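Local coordinates for nicotinamide-nucleotide adenylyltransferase NadR family / Ribosylnicotinamide kinase (Lactococcus lactis subsp. cremoris, PDB 6GYE), which probably phosphorylates nicotinamide riboside through a P-loop kinase domain and, in an adenylyltransferase domain of the nucleotidyltransferase type, may transfer the adenylyl group of ATP to nicotinamide mononucleotide, making NAD+, at residues 19-30 against 150-161; 62-70 against 80-88. One frame throughout, in Å; residues are numbered along the deposited sequence. Where two conformers were deposited one is given.

Contact 1. Residues 19-30 against 150-161. With SO4 (sulfate ion), chain E; SO4 (sulfate ion), chain H.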
loop_
_atom_site.group_PDB
_atom_site.type_symbol
_atom_site.label_atom_id
_atom_site.label_comp_id
_atom_site.label_asym_id
_atom_site.label_seq_id
_atom_site.Cartn_x
_atom_site.Cartn_y
_atom_site.Cartn_z
ATOM N N TYR A 19 16.951 18.906 1.714
ATOM C CA TYR A 19 15.503 18.973 1.875
ATOM C C TYR A 19 15.080 17.858 2.814
ATOM O O TYR A 19 15.438 16.697 2.595
ATOM C CB TYR A 19 14.783 18.859 0.524
ATOM C CG TYR A 19 13.287 19.048 0.590
ATOM C CD1 TYR A 19 12.440 17.990 0.896
ATOM C CD2 TYR A 19 12.720 20.282 0.333
ATOM C CE1 TYR A 19 11.073 18.177 0.961
ATOM C CE2 TYR A 19 11.376 20.470 0.395
ATOM C CZ TYR A 19 10.546 19.426 0.715
ATOM O OH TYR A 19 9.175 19.647 0.767
ATOM N N PHE A 20 14.350 18.222 3.869
ATOM C CA PHE A 20 13.952 17.319 4.940
ATOM C C PHE A 20 12.498 16.909 4.815
ATOM O O PHE A 20 11.663 17.665 4.310
ATOM C CB PHE A 20 14.104 17.975 6.310
ATOM C CG PHE A 20 15.501 18.264 6.709
ATOM C CD1 PHE A 20 16.246 17.313 7.371
ATOM C CD2 PHE A 20 16.056 19.507 6.482
ATOM C CE1 PHE A 20 17.534 17.592 7.788
ATOM C CE2 PHE A 20 17.353 19.796 6.894
ATOM C CZ PHE A 20 18.085 18.841 7.547
ATOM N N GLY A 21 12.192 15.727 5.337
ATOM C CA GLY A 21 10.805 15.331 5.519
ATOM C C GLY A 21 10.738 13.997 6.227
ATOM O O GLY A 21 11.732 13.272 6.316
ATOM N N THR A 22 9.539 13.688 6.738
ATOM C CA THR A 22 9.236 12.320 7.169
ATOM C C THR A 22 8.656 11.472 6.025
ATOM O O THR A 22 8.911 10.263 5.958
ATOM C CB THR A 22 8.284 12.317 8.369
ATOM O OG1 THR A 22 7.187 13.186 8.110
ATOM C CG2 THR A 22 8.987 12.804 9.625
ATOM N N PHE A 23 7.862 12.076 5.138
ATOM C CA PHE A 23 7.377 11.440 3.903
ATOM C C PHE A 23 6.507 10.211 4.169
ATOM O O PHE A 23 6.772 9.106 3.679
ATOM C CB PHE A 23 8.549 11.064 2.996
ATOM C CG PHE A 23 9.433 12.208 2.646
ATOM C CD1 PHE A 23 8.991 13.194 1.790
ATOM C CD2 PHE A 23 10.714 12.299 3.176
ATOM C CE1 PHE A 23 9.811 14.260 1.456
ATOM C CE2 PHE A 23 11.546 13.340 2.829
ATOM C CZ PHE A 23 11.094 14.327 1.967
ATOM N N ALA A 24 5.442 10.428 4.935
ATOM C CA ALA A 24 4.485 9.391 5.318
ATOM C C ALA A 24 3.067 9.860 5.000
ATOM O O ALA A 24 2.250 10.055 5.908
ATOM C CB ALA A 24 4.624 9.053 6.803
ATOM N N PRO A 25 2.724 10.015 3.710
ATOM C CA PRO A 25 3.491 9.700 2.504
ATOM C C PRO A 25 4.135 10.887 1.814
ATOM O O PRO A 25 3.815 12.025 2.120
ATOM C CB PRO A 25 2.419 9.121 1.595
ATOM C CG PRO A 25 1.230 10.030 1.895
ATOM C CD PRO A 25 1.342 10.393 3.361
ATOM N N LEU A 26 5.039 10.596 0.880
ATOM C CA LEU A 26 5.437 11.568 -0.130
ATOM C C LEU A 26 4.227 11.970 -0.968
ATOM O O LEU A 26 3.437 11.114 -1.375
ATOM C CB LEU A 26 6.522 10.956 -1.018
ATOM C CG LEU A 26 6.994 11.726 -2.250
ATOM C CD1 LEU A 26 7.765 12.957 -1.834
ATOM C CD2 LEU A 26 7.884 10.812 -3.090
ATOM N N HIS A 27 4.061 13.271 -1.219
ATOM C CA HIS A 27 2.953 13.725 -2.061
ATOM C C HIS A 27 3.418 14.879 -2.940
ATOM O O HIS A 27 4.573 15.310 -2.876
ATOM C CB HIS A 27 1.716 14.099 -1.229
ATOM C CG HIS A 27 1.946 15.205 -0.245
ATOM N ND1 HIS A 27 2.081 16.527 -0.622
ATOM C CD2 HIS A 27 2.041 15.187 1.106
ATOM C CE1 HIS A 27 2.262 17.272 0.456
ATOM N NE2 HIS A 27 2.236 16.485 1.517
ATOM N N THR A 28 2.506 15.374 -3.787
ATOM C CA THR A 28 2.922 16.324 -4.812
ATOM C C THR A 28 3.360 17.660 -4.221
ATOM O O THR A 28 4.141 18.372 -4.867
ATOM C CB THR A 28 1.807 16.544 -5.854
ATOM O OG1 THR A 28 0.606 16.883 -5.206
ATOM C CG2 THR A 28 1.534 15.285 -6.632
ATOM N N GLY A 29 2.889 18.016 -3.016
ATOM C CA GLY A 29 3.412 19.206 -2.354
ATOM C C GLY A 29 4.912 19.118 -2.120
ATOM O O GLY A 29 5.656 20.045 -2.450
ATOM N N HIS A 30 5.377 17.991 -1.553
ATOM C CA HIS A 30 6.813 17.726 -1.469
ATOM C C HIS A 30 7.462 17.848 -2.836
ATOM O O HIS A 30 8.512 18.496 -2.997
ATOM C CB HIS A 30 7.080 16.321 -0.921
ATOM C CG HIS A 30 6.631 16.105 0.492
ATOM N ND1 HIS A 30 5.691 15.154 0.832
ATOM C CD2 HIS A 30 7.041 16.664 1.655
ATOM C CE1 HIS A 30 5.512 15.167 2.142
ATOM N NE2 HIS A 30 6.323 16.071 2.664
ATOM N N ARG A 150 6.132 25.236 5.604
ATOM C CA ARG A 150 5.738 23.852 5.402
ATOM C C ARG A 150 4.300 23.601 5.808
ATOM O O ARG A 150 3.823 22.469 5.680
ATOM C CB ARG A 150 6.657 22.901 6.184
ATOM C CG ARG A 150 8.077 22.783 5.656
ATOM C CD ARG A 150 8.148 22.018 4.347
ATOM N NE ARG A 150 8.098 20.555 4.484
ATOM C CZ ARG A 150 9.160 19.754 4.343
ATOM N NH1 ARG A 150 9.039 18.424 4.455
ATOM N NH2 ARG A 150 10.354 20.282 4.090
ATOM N N HIS A 151 3.585 24.629 6.258
ATOM C CA HIS A 151 2.247 24.408 6.792
ATOM C C HIS A 151 1.337 23.663 5.809
ATOM O O HIS A 151 0.677 22.688 6.185
ATOM C CB HIS A 151 1.613 25.732 7.197
ATOM C CG HIS A 151 0.184 25.591 7.611
ATOM N ND1 HIS A 151 -0.861 25.709 6.721
ATOM C CD2 HIS A 151 -0.375 25.308 8.814
ATOM C CE1 HIS A 151 -2.004 25.525 7.361
ATOM N NE2 HIS A 151 -1.737 25.283 8.633
ATOM N N ASP A 152 1.296 24.108 4.550
ATOM C CA ASP A 152 0.420 23.461 3.575
ATOM C C ASP A 152 0.857 22.026 3.296
ATOM O O ASP A 152 0.017 21.144 3.097
ATOM C CB ASP A 152 0.374 24.272 2.278
ATOM C CG ASP A 152 -0.430 25.555 2.421
ATOM O OD1 ASP A 152 -0.766 25.925 3.569
ATOM O OD2 ASP A 152 -0.731 26.195 1.390
ATOM N N ILE A 153 2.161 21.770 3.292
ATOM C CA ILE A 153 2.639 20.417 3.053
ATOM C C ILE A 153 2.239 19.491 4.197
ATOM O O ILE A 153 1.745 18.377 3.967
ATOM C CB ILE A 153 4.153 20.443 2.795
ATOM C CG1 ILE A 153 4.361 21.161 1.464
ATOM C CG2 ILE A 153 4.763 19.014 2.771
ATOM C CD1 ILE A 153 5.753 21.155 1.023
ATOM N N SER A 154 2.407 19.944 5.440
ATOM C CA SER A 154 2.028 19.127 6.589
ATOM C C SER A 154 0.528 18.871 6.631
ATOM O O SER A 154 0.091 17.751 6.915
ATOM C CB SER A 154 2.481 19.815 7.872
ATOM O OG SER A 154 3.836 19.479 8.090
ATOM N N LEU A 155 -0.273 19.900 6.365
ATOM C CA LEU A 155 -1.723 19.732 6.355
ATOM C C LEU A 155 -2.157 18.750 5.270
ATOM O O LEU A 155 -3.084 17.956 5.480
ATOM C CB LEU A 155 -2.405 21.081 6.168
ATOM C CG LEU A 155 -3.934 21.026 6.243
ATOM C CD1 LEU A 155 -4.352 20.517 7.616
ATOM C CD2 LEU A 155 -4.539 22.417 6.017
ATOM N N SER A 156 -1.538 18.833 4.082
ATOM C CA SER A 156 -1.830 17.880 3.018
ATOM C C SER A 156 -1.516 16.467 3.472
ATOM O O SER A 156 -2.321 15.549 3.283
ATOM C CB SER A 156 -1.041 18.221 1.752
ATOM O OG SER A 156 -1.611 19.351 1.119
ATOM N N ALA A 157 -0.355 16.278 4.105
ATOM C CA ALA A 157 -0.006 14.952 4.609
ATOM C C ALA A 157 -1.039 14.464 5.617
ATOM O O ALA A 157 -1.476 13.309 5.563
ATOM C CB ALA A 157 1.387 14.977 5.231
ATOM N N THR A 158 -1.476 15.349 6.514
ATOM C CA THR A 158 -2.480 14.975 7.506
ATOM C C THR A 158 -3.807 14.608 6.841
ATOM O O THR A 158 -4.448 13.619 7.218
ATOM C CB THR A 158 -2.663 16.132 8.497
ATOM O OG1 THR A 158 -1.532 16.172 9.372
ATOM C CG2 THR A 158 -3.923 15.953 9.328
ATOM N N GLN A 159 -4.220 15.381 5.834
ATOM C CA GLN A 159 -5.467 15.093 5.131
ATOM C C GLN A 159 -5.384 13.779 4.371
ATOM O O GLN A 159 -6.359 13.026 4.314
ATOM C CB GLN A 159 -5.811 16.258 4.197
ATOM C CG GLN A 159 -6.174 17.552 4.969
ATOM C CD GLN A 159 -6.255 18.809 4.100
ATOM O OE1 GLN A 159 -5.862 18.804 2.940
ATOM N NE2 GLN A 159 -6.736 19.905 4.687
ATOM N N ILE A 160 -4.226 13.484 3.783
ATOM C CA ILE A 160 -4.059 12.236 3.043
ATOM C C ILE A 160 -4.194 11.042 3.979
ATOM O O ILE A 160 -4.906 10.075 3.681
ATOM C CB ILE A 160 -2.708 12.246 2.309
ATOM C CG1 ILE A 160 -2.772 13.239 1.154
ATOM C CG2 ILE A 160 -2.321 10.864 1.820
ATOM C CD1 ILE A 160 -1.455 13.444 0.472
ATOM N N ARG A 161 -3.532 11.106 5.138
ATOM C CA ARG A 161 -3.608 10.014 6.098
ATOM C C ARG A 161 -5.019 9.839 6.649
ATOM O O ARG A 161 -5.439 8.711 6.915
ATOM C CB ARG A 161 -2.615 10.252 7.238
ATOM C CG ARG A 161 -1.149 10.073 6.829
ATOM C CD ARG A 161 -0.216 10.123 8.031
ATOM N NE ARG A 161 -0.208 11.433 8.654
ATOM C CZ ARG A 161 0.675 12.382 8.359
ATOM N NH1 ARG A 161 1.620 12.140 7.467
ATOM N NH2 ARG A 161 0.610 13.569 8.946
HETATM S S SO4 E . 6.338 15.673 6.327
HETATM O O1 SO4 E . 6.425 16.704 5.299
HETATM O O2 SO4 E . 5.688 14.464 5.806
HETATM O O3 SO4 E . 7.714 15.412 6.736
HETATM O O4 SO4 E . 5.546 16.119 7.472
HETATM S S SO4 H . -1.673 12.459 11.757
HETATM O O1 SO4 H . -2.677 12.469 10.699
HETATM O O2 SO4 H . -0.927 11.205 11.698
HETATM O O3 SO4 H . -0.767 13.589 11.576
HETATM O O4 SO4 H . -2.331 12.574 13.055
#

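Contact 2. Residues 62-70 against 80-88. With SO4 (sulfate ion), chain D.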
loop_
_atom_site.group_PDB
_atom_site.type_symbol
_atom_site.label_atom_id
_atom_site.label_comp_id
_atom_site.label_asym_id
_atom_site.label_seq_id
_atom_site.Cartn_x
_atom_site.Cartn_y
_atom_site.Cartn_z
ATOM N N PRO A 62 7.268 2.516 8.459
ATOM C CA PRO A 62 8.465 2.834 9.247
ATOM C C PRO A 62 9.553 3.433 8.367
ATOM O O PRO A 62 9.497 3.399 7.135
ATOM C CB PRO A 62 8.896 1.484 9.818
ATOM C CG PRO A 62 8.354 0.471 8.834
ATOM C CD PRO A 62 7.124 1.068 8.205
ATOM N N LEU A 63 10.570 3.980 9.038
ATOM C CA LEU A 63 11.619 4.749 8.367
ATOM C C LEU A 63 12.277 3.960 7.228
ATOM O O LEU A 63 12.486 4.492 6.129
ATOM C CB LEU A 63 12.655 5.175 9.396
ATOM C CG LEU A 63 13.879 5.947 8.924
ATOM C CD1 LEU A 63 13.455 7.167 8.139
ATOM C CD2 LEU A 63 14.726 6.357 10.121
ATOM N N GLU A 64 12.621 2.692 7.475
ATOM C CA GLU A 64 13.277 1.896 6.438
ATOM C C GLU A 64 12.416 1.811 5.178
ATOM O O GLU A 64 12.932 1.921 4.058
ATOM C CB GLU A 64 13.610 0.501 6.971
ATOM C CG GLU A 64 14.127 -0.500 5.938
ATOM C CD GLU A 64 15.590 -0.285 5.554
ATOM O OE1 GLU A 64 16.286 0.466 6.261
ATOM O OE2 GLU A 64 16.054 -0.890 4.558
ATOM N N LYS A 65 11.097 1.657 5.342
ATOM C CA LYS A 65 10.229 1.523 4.177
ATOM C C LYS A 65 10.058 2.849 3.444
ATOM O O LYS A 65 10.066 2.882 2.206
ATOM C CB LYS A 65 8.869 0.951 4.583
ATOM C CG LYS A 65 7.905 0.865 3.403
ATOM C CD LYS A 65 6.538 0.348 3.799
ATOM C CE LYS A 65 6.586 -1.107 4.203
ATOM N NZ LYS A 65 5.245 -1.563 4.675
ATOM N N ARG A 66 9.893 3.954 4.182
ATOM C CA ARG A 66 9.810 5.264 3.537
ATOM C C ARG A 66 11.087 5.582 2.781
ATOM O O ARG A 66 11.050 6.162 1.693
ATOM C CB ARG A 66 9.541 6.364 4.563
ATOM C CG ARG A 66 8.386 6.094 5.480
ATOM C CD ARG A 66 8.022 7.342 6.259
ATOM N NE ARG A 66 7.998 7.004 7.668
ATOM C CZ ARG A 66 8.830 7.472 8.578
ATOM N NH1 ARG A 66 9.752 8.365 8.262
ATOM N NH2 ARG A 66 8.709 7.053 9.817
ATOM N N PHE A 67 12.233 5.241 3.365
ATOM C CA PHE A 67 13.497 5.447 2.668
ATOM C C PHE A 67 13.520 4.671 1.356
ATOM O O PHE A 67 13.831 5.237 0.303
ATOM C CB PHE A 67 14.655 5.047 3.576
ATOM C CG PHE A 67 15.967 4.896 2.880
ATOM C CD1 PHE A 67 16.724 6.009 2.544
ATOM C CD2 PHE A 67 16.463 3.631 2.578
ATOM C CE1 PHE A 67 17.960 5.860 1.914
ATOM C CE2 PHE A 67 17.695 3.476 1.947
ATOM C CZ PHE A 67 18.444 4.594 1.618
ATOM N N ARG A 68 13.164 3.375 1.390
ATOM C CA ARG A 68 13.162 2.579 0.149
ATOM C C ARG A 68 12.163 3.138 -0.856
ATOM O O ARG A 68 12.487 3.291 -2.036
ATOM C CB ARG A 68 12.845 1.108 0.425
ATOM C CG ARG A 68 13.974 0.312 1.078
ATOM C CD ARG A 68 15.254 0.387 0.257
ATOM N NE ARG A 68 16.285 -0.558 0.694
ATOM C CZ ARG A 68 16.395 -1.817 0.266
ATOM N NH1 ARG A 68 15.528 -2.319 -0.625
ATOM N NH2 ARG A 68 17.382 -2.579 0.736
ATOM N N TYR A 69 10.971 3.525 -0.391
ATOM C CA TYR A 69 9.978 4.082 -1.304
ATOM C C TYR A 69 10.480 5.367 -1.966
ATOM O O TYR A 69 10.229 5.603 -3.156
ATOM C CB TYR A 69 8.674 4.340 -0.558
ATOM C CG TYR A 69 7.881 3.098 -0.263
ATOM C CD1 TYR A 69 8.383 1.840 -0.575
ATOM C CD2 TYR A 69 6.601 3.184 0.287
ATOM C CE1 TYR A 69 7.648 0.697 -0.322
ATOM C CE2 TYR A 69 5.848 2.035 0.545
ATOM C CZ TYR A 69 6.377 0.798 0.230
ATOM O OH TYR A 69 5.640 -0.343 0.484
ATOM N N LEU A 70 11.156 6.227 -1.199
ATOM C CA LEU A 70 11.711 7.454 -1.766
ATOM C C LEU A 70 12.782 7.152 -2.803
ATOM O O LEU A 70 12.839 7.800 -3.857
ATOM C CB LEU A 70 12.290 8.344 -0.657
ATOM C CG LEU A 70 11.444 9.436 0.021
ATOM C CD1 LEU A 70 11.344 10.682 -0.839
ATOM C CD2 LEU A 70 10.063 8.937 0.353
ATOM N N ILE A 80 19.627 14.181 -7.681
ATOM C CA ILE A 80 18.837 14.017 -6.463
ATOM C C ILE A 80 19.209 12.702 -5.804
ATOM O O ILE A 80 19.026 11.634 -6.393
ATOM C CB ILE A 80 17.321 14.090 -6.720
ATOM C CG1 ILE A 80 16.925 15.440 -7.320
ATOM C CG2 ILE A 80 16.544 13.887 -5.419
ATOM C CD1 ILE A 80 15.468 15.521 -7.690
ATOM N N LYS A 81 19.728 12.785 -4.582
ATOM C CA LYS A 81 20.094 11.639 -3.766
ATOM C C LYS A 81 19.168 11.576 -2.559
ATOM O O LYS A 81 18.736 12.609 -2.043
ATOM C CB LYS A 81 21.554 11.740 -3.306
ATOM C CG LYS A 81 22.068 10.551 -2.486
ATOM C CD LYS A 81 22.277 9.324 -3.354
ATOM C CE LYS A 81 22.840 8.140 -2.568
ATOM N NZ LYS A 81 22.956 6.946 -3.454
ATOM N N VAL A 82 18.864 10.357 -2.117
ATOM C CA VAL A 82 17.987 10.108 -0.973
ATOM C C VAL A 82 18.800 9.439 0.122
ATOM O O VAL A 82 19.479 8.430 -0.129
ATOM C CB VAL A 82 16.784 9.217 -1.339
ATOM C CG1 VAL A 82 15.982 8.902 -0.080
ATOM C CG2 VAL A 82 15.904 9.889 -2.384
ATOM N N SER A 83 18.714 9.985 1.334
ATOM C CA SER A 83 19.489 9.499 2.465
ATOM C C SER A 83 18.610 9.457 3.709
ATOM O O SER A 83 17.573 10.123 3.790
ATOM C CB SER A 83 20.718 10.376 2.715
ATOM O OG SER A 83 20.328 11.664 3.157
ATOM N N MET A 84 19.053 8.678 4.689
ATOM C CA MET A 84 18.280 8.361 5.878
ATOM C C MET A 84 18.932 9.007 7.090
ATOM O O MET A 84 20.141 8.847 7.298
ATOM C CB MET A 84 18.223 6.843 6.066
ATOM C CG MET A 84 16.971 6.300 6.698
ATOM S SD MET A 84 16.987 4.495 6.782
ATOM C CE MET A 84 18.014 4.234 8.223
ATOM N N LEU A 85 18.137 9.749 7.881
ATOM C CA LEU A 85 18.576 10.294 9.168
ATOM C C LEU A 85 17.840 9.551 10.275
ATOM O O LEU A 85 16.676 9.840 10.555
ATOM C CB LEU A 85 18.335 11.793 9.284
ATOM C CG LEU A 85 18.806 12.362 10.636
ATOM C CD1 LEU A 85 20.256 12.003 10.878
ATOM C CD2 LEU A 85 18.652 13.856 10.696
ATOM N N ASN A 86 18.528 8.589 10.888
ATOM C CA ASN A 86 17.983 7.773 11.969
ATOM C C ASN A 86 18.084 8.543 13.288
ATOM O O ASN A 86 19.188 8.886 13.734
ATOM C CB ASN A 86 18.754 6.450 12.039
ATOM C CG ASN A 86 18.160 5.457 13.031
ATOM O OD1 ASN A 86 17.557 5.832 14.038
ATOM N ND2 ASN A 86 18.361 4.175 12.759
ATOM N N GLU A 87 16.945 8.801 13.925
ATOM C CA GLU A 87 16.926 9.618 15.133
ATOM C C GLU A 87 16.798 8.808 16.422
ATOM O O GLU A 87 16.617 9.404 17.489
ATOM C CB GLU A 87 15.800 10.649 15.045
ATOM C CG GLU A 87 16.115 11.798 14.106
ATOM C CD GLU A 87 14.902 12.632 13.757
ATOM O OE1 GLU A 87 13.767 12.120 13.902
ATOM O OE2 GLU A 87 15.092 13.807 13.362
ATOM N N ASN A 88 16.935 7.483 16.360
ATOM C CA ASN A 88 16.870 6.649 17.555
ATOM C C ASN A 88 18.026 6.971 18.501
ATOM O O ASN A 88 19.059 7.511 18.098
ATOM C CB ASN A 88 16.938 5.158 17.198
ATOM C CG ASN A 88 15.645 4.614 16.578
ATOM O OD1 ASN A 88 14.569 5.189 16.714
ATOM N ND2 ASN A 88 15.762 3.481 15.905
HETATM S S SO4 D . 2.836 -1.558 1.951
HETATM O O1 SO4 D . 3.247 -0.423 1.146
HETATM O O2 SO4 D . 3.452 -2.768 1.403
HETATM O O3 SO4 D . 3.277 -1.404 3.330
HETATM O O4 SO4 D . 1.377 -1.666 1.950
#

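Contact 1. Residues 19-30 against 150-161
Tyr19 lays its ring against the guanidinium of Arg150, the two planes 11° apart, with NH2 of Arg150 3.5 Å from CZ of Tyr19 over the ring face. Strand 15-21 runs through a turn to His27-Thr28-Gly29-His30, a sequence of the HIGH type at the start of helix 28-40, consistent with the Rossmann-like nucleotidyltransferases. Next to Tyr19, Phe20 O takes both terminal nitrogens of Arg150 end-on, NH1 at 2.7 Å and NH2 at 2.9 Å; the oxygen lies close to the guanidinium plane, which fixes the rotation of that group. Ala24 O receives NH1 of Arg161 at 2.7 Å, the donor standing well above the carbonyl plane. Pro25, after a cis peptide bond, presses CG on CG2 of Ile160. CG of His27 sits between the backbone N and the carbonyl carbon (chi1 60°), a position from which ND1 caps the helix at Gly29 N while NE2 reaches Ile153 O at 3.1 Å; Ala157 N approaches that oxygen from the opposite face of its carbonyl plane, and CB of Ser156 lies over the imidazole as a CH-pi contact. His30 completes the capping box by accepting His27 N at ND1. Its face receives CG2 of Ile153, while its NE2 donates to O1 of a sulfate ion, probably from the crystallisation liquor, 2.7 Å away and almost straight at 176°, and NH1 of Arg150 binds the same O1.

Contact 2. Residues 62-70 against 80-88
Phe67 and Met84 meet at the middle of this contact: CD1 of the ring lies 3.9 Å from CB of Met84, and the two side chains cross at about a right angle. The thioether sulfur SD sits 4.5 Å from the centroid of the Phe67 ring, 30° off its normal, an oblique Met-aromatic contact. The same ring turns its edge to the strand backbone, CE1 coming 3.6 Å from Val82 O and also facing CA of Ser83. With CG anti to the backbone N (chi1 166°), the ring of Phe67 extends onto the strand. On one side of it CG of Leu63 packs on CG of Met84 at 3.8 Å, while CD2 of Leu63 rests on the backbone at Leu85 and Asn86; on the other, CB of Leu70 touches CG1 of Val82, also at 3.8 Å. Leu63, Phe67 and Leu70 thus form one helix face against Val82 and Met84, alternate positions of the strand. The axes run antiparallel at 176° and 8.5 Å apart, as expected for a helix that returns over a parallel Rossmann-like sheet, and no hydrogen bond joins the two segments. Further out, Ser83 and Leu85 point to the other side of the sheet, where helix 95-110 packs on them, and Ser83 OG hydrogen-bonds to Leu46 O. Arg71 NE hydrogen-bonds to Val82 O, the oxygen beside the Phe67 ring edge. At the strand end, Asn86 OD1 accepts Asn88 N in the carbonyl plane at 2.9 Å, an Asx turn.

In the fold
From the N terminus, strand 15-21 enters the centre of the five-stranded parallel sheet and leads through a turn to the HIGH-type sequence that opens helix 28-40. The chain then builds strand 43-50 and helix 63-73, and contact 2 closes a short loop of nine residues between 62-70 and 80-88, placing strand 80-86 at the sheet edge. Two further strands follow before helix 151-162 returns to 19-30; contact 1 therefore spans 119 residues and encloses contact 2. Their centres are 15 Å apart, yet they touch directly: Arg66 NH1 probably hydrogen-bonds to Thr22 O at 3.1 Å, and CD2 of Leu70 packs on CB of Phe23 at 3.7 Å.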